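Local coordinates for protein superoxide dismutase [Mn], mitochondrial (Saccharomyces cerevisiae S288C, PDB 4F6E) that converts superoxide radicals into hydrogen peroxide and molecular oxygen at a manganese ion, one of which is bound in each subunit, at residues Q32-G37 and T79-F84; V42-E47 and I65-N70; W85-P90 and P163-D168. The protein carries 2 engineered substitutions. All coordinates share one frame; numbering follows the deposited sequence.

Interaction 1: Q32-G37 and T79-F84. With MN (manganese (II) ion), chain E.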
loop_
_atom_site.group_PDB
_atom_site.type_symbol
_atom_site.label_atom_id
_atom_site.label_comp_id
_atom_site.label_asym_id
_atom_site.label_seq_id
_atom_site.Cartn_x
_atom_site.Cartn_y
_atom_site.Cartn_z
ATOM N N GLN A 32 13.348 20.437 -7.920
ATOM C CA GLN A 32 13.930 20.265 -9.251
ATOM C C GLN A 32 14.017 18.790 -9.649
ATOM O O GLN A 32 13.800 18.443 -10.809
ATOM C CB GLN A 32 15.311 20.914 -9.339
ATOM C CG GLN A 32 15.929 20.830 -10.734
ATOM C CD GLN A 32 15.187 21.684 -11.746
ATOM O OE1 GLN A 32 15.073 22.898 -11.579
ATOM N NE2 GLN A 32 14.671 21.055 -12.796
ATOM N N THR A 33 14.332 17.926 -8.689
ATOM C CA THR A 33 14.407 16.493 -8.966
ATOM C C THR A 33 13.061 15.951 -9.444
ATOM O O THR A 33 12.995 15.165 -10.400
ATOM C CB THR A 33 14.914 15.718 -7.749
ATOM O OG1 THR A 33 16.273 16.099 -7.490
ATOM C CG2 THR A 33 14.843 14.215 -8.000
ATOM N N TYR A 34 11.975 16.393 -8.811
ATOM C CA TYR A 34 10.642 15.973 -9.241
ATOM C C TYR A 34 10.283 16.545 -10.613
ATOM O O TYR A 34 9.665 15.859 -11.417
ATOM C CB TYR A 34 9.573 16.365 -8.215
ATOM C CG TYR A 34 9.821 15.767 -6.859
ATOM C CD1 TYR A 34 9.984 14.395 -6.704
ATOM C CD2 TYR A 34 9.936 16.570 -5.738
ATOM C CE1 TYR A 34 10.234 13.842 -5.464
ATOM C CE2 TYR A 34 10.185 16.024 -4.487
ATOM C CZ TYR A 34 10.335 14.662 -4.361
ATOM O OH TYR A 34 10.582 14.128 -3.120
ATOM N N VAL A 35 10.663 17.793 -10.875
ATOM C CA VAL A 35 10.493 18.379 -12.205
ATOM C C VAL A 35 11.162 17.493 -13.253
ATOM O O VAL A 35 10.540 17.096 -14.242
ATOM C CB VAL A 35 11.103 19.803 -12.281
ATOM C CG1 VAL A 35 11.288 20.239 -13.730
ATOM C CG2 VAL A 35 10.242 20.798 -11.502
ATOM N N ASN A 36 12.428 17.161 -13.011
ATOM C CA ASN A 36 13.186 16.360 -13.966
ATOM C C ASN A 36 12.604 14.966 -14.113
ATOM O O ASN A 36 12.446 14.470 -15.228
ATOM C CB ASN A 36 14.650 16.261 -13.550
ATOM C CG ASN A 36 15.363 17.596 -13.620
ATOM O OD1 ASN A 36 14.879 18.541 -14.245
ATOM N ND2 ASN A 36 16.520 17.678 -12.977
ATOM N N GLY A 37 12.281 14.340 -12.985
ATOM C CA GLY A 37 11.729 12.996 -12.994
ATOM C C GLY A 37 10.393 12.909 -13.704
ATOM O O GLY A 37 10.121 11.944 -14.407
ATOM N N THR A 79 3.605 18.478 -8.139
ATOM C CA THR A 79 2.342 19.134 -7.803
ATOM C C THR A 79 2.324 19.579 -6.341
ATOM O O THR A 79 1.945 20.715 -6.037
ATOM C CB THR A 79 1.158 18.183 -8.062
ATOM O OG1 THR A 79 1.124 17.848 -9.458
ATOM C CG2 THR A 79 -0.168 18.843 -7.680
ATOM N N ASN A 80 2.737 18.683 -5.451
ATOM C CA ASN A 80 2.652 18.967 -4.016
ATOM C C ASN A 80 3.533 20.133 -3.621
ATOM O O ASN A 80 3.136 20.960 -2.798
ATOM C CB ASN A 80 3.039 17.745 -3.169
ATOM C CG ASN A 80 1.961 16.670 -3.139
ATOM O OD1 ASN A 80 0.769 16.933 -3.329
ATOM N ND2 ASN A 80 2.389 15.433 -2.882
ATOM N N HIS A 81 4.730 20.212 -4.200
ATOM C CA HIS A 81 5.615 21.335 -3.886
ATOM C C HIS A 81 5.115 22.638 -4.464
ATOM O O HIS A 81 5.265 23.686 -3.836
ATOM C CB HIS A 81 7.072 21.051 -4.264
ATOM C CG HIS A 81 7.700 20.019 -3.394
ATOM N ND1 HIS A 81 7.548 18.667 -3.621
ATOM C CD2 HIS A 81 8.403 20.138 -2.246
ATOM C CE1 HIS A 81 8.175 17.997 -2.671
ATOM N NE2 HIS A 81 8.701 18.867 -1.827
ATOM N N CYS A 82 4.483 22.592 -5.636
ATOM C CA CYS A 82 3.881 23.820 -6.165
ATOM C C CYS A 82 2.814 24.340 -5.211
ATOM O O CYS A 82 2.764 25.541 -4.923
ATOM C CB CYS A 82 3.267 23.600 -7.545
ATOM S SG CYS A 82 4.490 23.501 -8.874
ATOM N N LEU A 83 1.978 23.442 -4.699
ATOM C CA LEU A 83 0.937 23.844 -3.746
ATOM C C LEU A 83 1.564 24.434 -2.485
ATOM O O LEU A 83 1.098 25.453 -1.971
ATOM C CB LEU A 83 0.047 22.653 -3.369
ATOM C CG LEU A 83 -0.822 22.095 -4.507
ATOM C CD1 LEU A 83 -1.438 20.761 -4.144
ATOM C CD2 LEU A 83 -1.921 23.089 -4.870
ATOM N N PHE A 84 2.609 23.768 -1.999
ATOM C CA PHE A 84 3.293 24.139 -0.762
ATOM C C PHE A 84 3.804 25.566 -0.847
ATOM O O PHE A 84 3.491 26.388 0.019
ATOM C CB PHE A 84 4.442 23.147 -0.527
ATOM C CG PHE A 84 5.104 23.259 0.824
ATOM C CD1 PHE A 84 4.357 23.191 1.989
ATOM C CD2 PHE A 84 6.486 23.380 0.922
ATOM C CE1 PHE A 84 4.972 23.270 3.235
ATOM C CE2 PHE A 84 7.106 23.447 2.162
ATOM C CZ PHE A 84 6.352 23.393 3.317
HETATM MN MN MN E . 9.437 18.297 0.182
HETATM O O HOH W 1 8.216 16.260 0.132
#
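The rings of Tyr34 and His81 lie nearly parallel, with planes 24° apart, yet they are slid so far past one another that they barely overlap and the centroids stand 5.2 Å apart. The touching is done by one side of the phenol: Tyr34 CE2 comes to 3.4 Å from His81 CE1, and Tyr34 CD2 sits 3.8 Å from His81 ND1. Tyr34 packs on a ligand without binding the metal, and is probably the tyrosine that flanks the substrate approach in this family. Its side chain also touches His74 and Trp170. In both residues CG lies beside the backbone N and anti to the carbonyl carbon (chi1 -59° in Tyr34), which lets each ring reach in between segments 32-37 and 79-84, whose nearest CA atoms, of Tyr34 and Thr79, are 9.0 Å apart. The parent helices, 31-52 and 74-86, run in opposite senses as the arms of the alpha-hairpin domain of iron/manganese superoxide dismutases. Histidine suits its place because its two nitrogens do different work: His81 NE2 binds manganese at 2.2 Å, while ND1 is bonded to the backbone oxygen of Gly77, fixing the ring's rotation. His26, Asp168, His172 and a water complete the metal shell.

Interaction 2: V42-E47 and I65-N70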
loop_
_atom_site.group_PDB
_atom_site.type_symbol
_atom_site.label_atom_id
_atom_site.label_comp_id
_atom_site.label_asym_id
_atom_site.label_seq_id
_atom_site.Cartn_x
_atom_site.Cartn_y
_atom_site.Cartn_z
ATOM N N VAL A 42 7.173 11.252 -18.376
ATOM C CA VAL A 42 6.179 11.496 -19.408
ATOM C C VAL A 42 6.767 11.233 -20.799
ATOM O O VAL A 42 6.098 10.648 -21.648
ATOM C CB VAL A 42 5.590 12.915 -19.303
ATOM C CG1 VAL A 42 4.666 13.210 -20.491
ATOM C CG2 VAL A 42 4.847 13.071 -17.980
ATOM N N ASP A 43 8.021 11.634 -21.019
ATOM C CA ASP A 43 8.690 11.359 -22.298
ATOM C C ASP A 43 8.820 9.858 -22.509
ATOM O O ASP A 43 8.630 9.351 -23.624
ATOM C CB ASP A 43 10.085 11.986 -22.341
ATOM C CG ASP A 43 10.056 13.483 -22.579
ATOM O OD1 ASP A 43 8.999 14.009 -22.990
ATOM O OD2 ASP A 43 11.103 14.131 -22.358
ATOM N N GLN A 44 9.162 9.144 -21.441
ATOM C CA GLN A 44 9.281 7.692 -21.522
ATOM C C GLN A 44 7.940 7.028 -21.850
ATOM O O GLN A 44 7.890 6.120 -22.681
ATOM C CB GLN A 44 9.937 7.107 -20.261
ATOM C CG GLN A 44 11.421 7.437 -20.139
ATOM C CD GLN A 44 12.040 6.926 -18.850
ATOM O OE1 GLN A 44 11.332 6.527 -17.926
ATOM N NE2 GLN A 44 13.369 6.939 -18.783
ATOM N N PHE A 45 6.857 7.493 -21.220
ATOM C CA PHE A 45 5.505 7.010 -21.527
ATOM C C PHE A 45 5.195 7.173 -23.004
ATOM O O PHE A 45 4.626 6.279 -23.636
ATOM C CB PHE A 45 4.440 7.768 -20.718
ATOM C CG PHE A 45 3.140 8.008 -21.481
ATOM C CD1 PHE A 45 2.140 7.040 -21.510
ATOM C CD2 PHE A 45 2.923 9.207 -22.160
ATOM C CE1 PHE A 45 0.950 7.263 -22.215
ATOM C CE2 PHE A 45 1.754 9.433 -22.868
ATOM C CZ PHE A 45 0.758 8.467 -22.899
ATOM N N GLN A 46 5.554 8.335 -23.539
ATOM C CA GLN A 46 5.276 8.663 -24.923
ATOM C C GLN A 46 5.993 7.678 -25.835
ATOM O O GLN A 46 5.411 7.167 -26.795
ATOM C CB GLN A 46 5.738 10.083 -25.237
ATOM C CG GLN A 46 5.319 10.558 -26.611
ATOM C CD GLN A 46 3.813 10.639 -26.746
ATOM O OE1 GLN A 46 3.168 11.484 -26.123
ATOM N NE2 GLN A 46 3.241 9.750 -27.555
ATOM N N GLU A 47 7.257 7.419 -25.516
ATOM C CA GLU A 47 8.083 6.511 -26.308
ATOM C C GLU A 47 7.464 5.114 -26.304
ATOM O O GLU A 47 7.353 4.471 -27.360
ATOM C CB GLU A 47 9.498 6.469 -25.733
ATOM C CG GLU A 47 10.523 5.749 -26.594
ATOM C CD GLU A 47 11.921 5.846 -26.007
ATOM O OE1 GLU A 47 12.037 5.974 -24.767
ATOM O OE2 GLU A 47 12.903 5.808 -26.780
ATOM N N ILE A 65 3.750 -0.280 -17.439
ATOM C CA ILE A 65 3.379 -0.422 -16.036
ATOM C C ILE A 65 4.512 0.058 -15.124
ATOM O O ILE A 65 4.274 0.721 -14.113
ATOM C CB ILE A 65 2.989 -1.889 -15.696
ATOM C CG1 ILE A 65 1.795 -2.332 -16.537
ATOM C CG2 ILE A 65 2.699 -2.047 -14.205
ATOM C CD1 ILE A 65 1.487 -3.816 -16.420
ATOM N N ALA A 66 5.753 -0.258 -15.491
ATOM C CA ALA A 66 6.908 0.166 -14.702
ATOM C C ALA A 66 7.052 1.686 -14.643
ATOM O O ALA A 66 7.437 2.243 -13.619
ATOM C CB ALA A 66 8.198 -0.460 -15.249
ATOM N N ILE A 67 6.730 2.357 -15.745
ATOM C CA ILE A 67 6.922 3.805 -15.830
ATOM C C ILE A 67 5.815 4.555 -15.076
ATOM O O ILE A 67 6.033 5.674 -14.616
ATOM C CB ILE A 67 7.055 4.264 -17.303
ATOM C CG1 ILE A 67 8.241 3.551 -17.954
ATOM C CG2 ILE A 67 7.279 5.770 -17.419
ATOM C CD1 ILE A 67 9.569 3.865 -17.295
ATOM N N GLN A 68 4.648 3.924 -14.923
ATOM C CA GLN A 68 3.514 4.544 -14.216
ATOM C C GLN A 68 3.891 5.020 -12.822
ATOM O O GLN A 68 3.477 6.097 -12.384
ATOM C CB GLN A 68 2.332 3.572 -14.093
ATOM C CG GLN A 68 1.676 3.224 -15.398
ATOM C CD GLN A 68 1.551 4.424 -16.308
ATOM O OE1 GLN A 68 1.012 5.463 -15.922
ATOM N NE2 GLN A 68 2.062 4.293 -17.524
ATOM N N GLN A 69 4.667 4.210 -12.119
ATOM C CA GLN A 69 5.078 4.549 -10.761
ATOM C C GLN A 69 5.858 5.867 -10.720
ATOM O O GLN A 69 5.694 6.685 -9.802
ATOM C CB GLN A 69 5.919 3.412 -10.190
ATOM C CG GLN A 69 6.301 3.583 -8.740
ATOM C CD GLN A 69 7.202 2.460 -8.257
ATOM O OE1 GLN A 69 7.051 1.309 -8.670
ATOM N NE2 GLN A 69 8.152 2.793 -7.391
ATOM N N ASN A 70 6.692 6.076 -11.730
ATOM C CA ASN A 70 7.506 7.284 -11.800
ATOM C C ASN A 70 6.667 8.498 -12.161
ATOM O O ASN A 70 6.891 9.592 -11.643
ATOM C CB ASN A 70 8.682 7.121 -12.771
ATOM C CG ASN A 70 9.709 6.126 -12.278
ATOM O OD1 ASN A 70 9.735 5.773 -11.102
ATOM N ND2 ASN A 70 10.557 5.652 -13.187
HETATM O O HOH W 2 10.541 7.105 -15.674
#
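Segment 42-47, part of helix 31-52, comes nearest to the short, weakly bonded helix 65-70 where the CA atoms of Phe45 and Ile67 stand 6.7 Å apart. The first is part of a long regular helix; in the second, the bonds from Gln68 N to Ile65 O and from Asn70 N to Ile67 O are weak. Both belong to the alpha-hairpin domain, and the contact joins the far half of helix 31-52 to the connection leading toward its partner helix, away from the metal. Ile67 points toward helix 31-52 and carries most of the contact, its CB-branched aliphatic side chain offering two methyls. CG2 rests against the aliphatic base of Gln44, 4.1 Å from Gln44 CB, and near the backbone at Phe45 N. With CG1 beside the backbone N (chi1 -59°), the other branch carries Ile67 CD1 to 3.3 Å from Gln44 OE1, and Ile67 also leans on Leu48. Gln44, extended beyond CG, crosses Ile67 at about a right angle. Phe45 stacks edge-to-face on Phe45 of a second subunit, where a hydrophobic ring is well placed. From segment 65-70, Asn70 OD1 accepts from Gln129 of a third subunit. A single water bridges the two segments: it donates to Gln44 OE1 at 2.5 Å, so short that its exact length is doubtful, and accepts from Asn70 ND2 at 2.9 Å.

Interaction 3: W85-P90 and P163-D168. With MN (manganese (II) ion), chain E.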
loop_
_atom_site.group_PDB
_atom_site.type_symbol
_atom_site.label_atom_id
_atom_site.label_comp_id
_atom_site.label_asym_id
_atom_site.label_seq_id
_atom_site.Cartn_x
_atom_site.Cartn_y
_atom_site.Cartn_z
ATOM N N TRP A 85 4.564 25.893 -1.889
ATOM C CA TRP A 85 5.116 27.246 -1.951
ATOM C C TRP A 85 4.017 28.296 -2.001
ATOM O O TRP A 85 4.161 29.368 -1.426
ATOM C CB TRP A 85 6.050 27.469 -3.148
ATOM C CG TRP A 85 7.082 26.401 -3.388
ATOM C CD1 TRP A 85 7.336 25.786 -4.584
ATOM C CD2 TRP A 85 8.008 25.830 -2.443
ATOM N NE1 TRP A 85 8.346 24.875 -4.445
ATOM C CE2 TRP A 85 8.769 24.871 -3.144
ATOM C CE3 TRP A 85 8.248 26.017 -1.078
ATOM C CZ2 TRP A 85 9.759 24.108 -2.530
ATOM C CZ3 TRP A 85 9.241 25.257 -0.468
ATOM C CH2 TRP A 85 9.983 24.318 -1.198
ATOM N N GLU A 86 2.921 27.983 -2.685
ATOM C CA GLU A 86 1.838 28.946 -2.830
ATOM C C GLU A 86 1.040 29.151 -1.544
ATOM O O GLU A 86 0.410 30.202 -1.374
ATOM C CB GLU A 86 0.911 28.578 -3.997
ATOM C CG GLU A 86 1.526 28.862 -5.371
ATOM C CD GLU A 86 1.614 30.353 -5.693
ATOM O OE1 GLU A 86 0.614 31.080 -5.493
ATOM O OE2 GLU A 86 2.685 30.796 -6.158
ATOM N N ASN A 87 1.065 28.169 -0.638
ATOM C CA ASN A 87 0.408 28.383 0.654
ATOM C C ASN A 87 1.347 28.735 1.812
ATOM O O ASN A 87 0.982 28.566 2.974
ATOM C CB ASN A 87 -0.674 27.316 1.026
ATOM C CG ASN A 87 -0.135 25.890 1.237
ATOM O OD1 ASN A 87 -0.604 24.945 0.584
ATOM N ND2 ASN A 87 0.792 25.712 2.186
ATOM N N LEU A 88 2.526 29.256 1.467
ATOM C CA LEU A 88 3.451 29.866 2.420
ATOM C C LEU A 88 3.652 31.339 2.057
ATOM O O LEU A 88 3.624 31.704 0.882
ATOM C CB LEU A 88 4.808 29.157 2.389
ATOM C CG LEU A 88 4.767 27.677 2.779
ATOM C CD1 LEU A 88 6.133 27.017 2.593
ATOM C CD2 LEU A 88 4.280 27.509 4.209
ATOM N N ALA A 89 3.859 32.184 3.059
ATOM C CA ALA A 89 4.124 33.596 2.799
ATOM C C ALA A 89 4.753 34.202 4.025
ATOM O O ALA A 89 4.444 33.788 5.141
ATOM C CB ALA A 89 2.830 34.328 2.455
ATOM N N PRO A 90 5.636 35.189 3.830
ATOM C CA PRO A 90 6.131 35.887 5.015
ATOM C C PRO A 90 5.025 36.709 5.669
ATOM O O PRO A 90 4.001 36.989 5.038
ATOM C CB PRO A 90 7.236 36.793 4.459
ATOM C CG PRO A 90 6.937 36.941 3.020
ATOM C CD PRO A 90 6.254 35.673 2.585
ATOM N N PRO A 163 -7.102 20.551 -2.505
ATOM C CA PRO A 163 -6.149 20.979 -1.470
ATOM C C PRO A 163 -6.278 22.471 -1.173
ATOM O O PRO A 163 -6.325 23.291 -2.095
ATOM C CB PRO A 163 -4.782 20.645 -2.084
ATOM C CG PRO A 163 -5.028 20.633 -3.579
ATOM C CD PRO A 163 -6.446 20.135 -3.755
ATOM N N LEU A 164 -6.353 22.809 0.112
ATOM C CA LEU A 164 -6.456 24.201 0.545
ATOM C C LEU A 164 -5.136 24.604 1.202
ATOM O O LEU A 164 -4.586 25.667 0.915
ATOM C CB LEU A 164 -7.615 24.382 1.528
ATOM C CG LEU A 164 -8.982 23.843 1.101
ATOM C CD1 LEU A 164 -10.007 24.189 2.150
ATOM C CD2 LEU A 164 -9.393 24.409 -0.269
ATOM N N VAL A 165 -4.641 23.747 2.098
ATOM C CA VAL A 165 -3.314 23.931 2.704
ATOM C C VAL A 165 -2.577 22.609 2.630
ATOM O O VAL A 165 -3.074 21.581 3.097
ATOM C CB VAL A 165 -3.400 24.410 4.171
ATOM C CG1 VAL A 165 -1.991 24.574 4.767
ATOM C CG2 VAL A 165 -4.161 25.725 4.254
ATOM N N ALA A 166 -1.394 22.637 2.020
ATOM C CA ALA A 166 -0.519 21.472 1.994
ATOM C C ALA A 166 0.645 21.709 2.959
ATOM O O ALA A 166 1.280 22.751 2.892
ATOM C CB ALA A 166 -0.004 21.250 0.583
ATOM N N ILE A 167 0.916 20.747 3.846
ATOM C CA ILE A 167 2.077 20.826 4.736
ATOM C C ILE A 167 2.977 19.608 4.523
ATOM O O ILE A 167 2.547 18.465 4.664
ATOM C CB ILE A 167 1.670 20.888 6.225
ATOM C CG1 ILE A 167 0.711 22.059 6.483
ATOM C CG2 ILE A 167 2.920 20.986 7.120
ATOM C CD1 ILE A 167 1.320 23.441 6.268
ATOM N N ASP A 168 4.225 19.872 4.156
ATOM C CA ASP A 168 5.205 18.830 3.865
ATOM C C ASP A 168 5.753 18.235 5.162
ATOM O O ASP A 168 6.265 18.965 6.009
ATOM C CB ASP A 168 6.336 19.468 3.054
ATOM C CG ASP A 168 7.260 18.467 2.415
ATOM O OD1 ASP A 168 7.101 17.237 2.576
ATOM O OD2 ASP A 168 8.179 18.960 1.744
HETATM MN MN MN E . 9.437 18.297 0.182
HETATM O O HOH W 1 8.216 16.260 0.132
#
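Asn87 grips Ala166 by both of its backbone polar groups. Ala166 N donates to Asn87 OD1 at 2.8 Å, almost straight (174°) although the donor stands 43° out of the carbonyl plane, and Asn87 ND2 returns a bond to Ala166 O at 3.1 Å. The amide thus bonds the edge of strand 165-168 much as a neighbouring strand would, on the side turned away from strand 132-136. Alanine suits this position, its small CB lying 3.7 Å from Asn87 OD1, while Val165 CG1 approaches Asn87 ND2 to 4.0 Å. Asn87 is the residue at which the chain leaves helix 74-86, and its CG sits between the backbone N and the carbonyl carbon (chi1 65°), sending the amide toward the strand. One step further out, Arg201 NH1 bonds both Asn87 OD1 and Leu164 O, so it bridges the two segments; Leu164 and Val165, both facing Ile136, form a classic beta bulge. A leucine in place of Asn87 would probably leave the N-H and C=O of Ala166, and one link of Arg201, without their mate. At the other end of the strand Asp168 OD2 binds manganese at 2.1 Å, and Asp168 OD1 accepts from the metal-bound water at 2.9 Å and from Trp170 N. Because OD1 of Asn87 takes two donors, one of them on a guanidinium, while ND2 faces a carbonyl oxygen, a flipped amide would set NH2 against two donors and oxygen against the Ala166 carbonyl; the bonding therefore fixes which way round the group sits.

Helix 31-52 opens two loops in turn: interaction 1 begins at 32-37 and interaction 2 at 42-47. Interaction 2 closes first, at 65-70, so it nests inside the longer loop that interaction 1 closes at 79-84. Both stay within the alpha-hairpin domain, their centres about 17 Å apart, with interaction 1 at the metal; both touch the second subunit, and interaction 2 also the third. Helix 74-86 then runs directly into interaction 3, which opens at 85-90 and closes after 72 intervening residues on strand 165-168, tying the hairpin to the C-terminal domain. Interactions 1 and 3 follow in series without crossing, and converge on the same manganese, to which each domain contributes ligands.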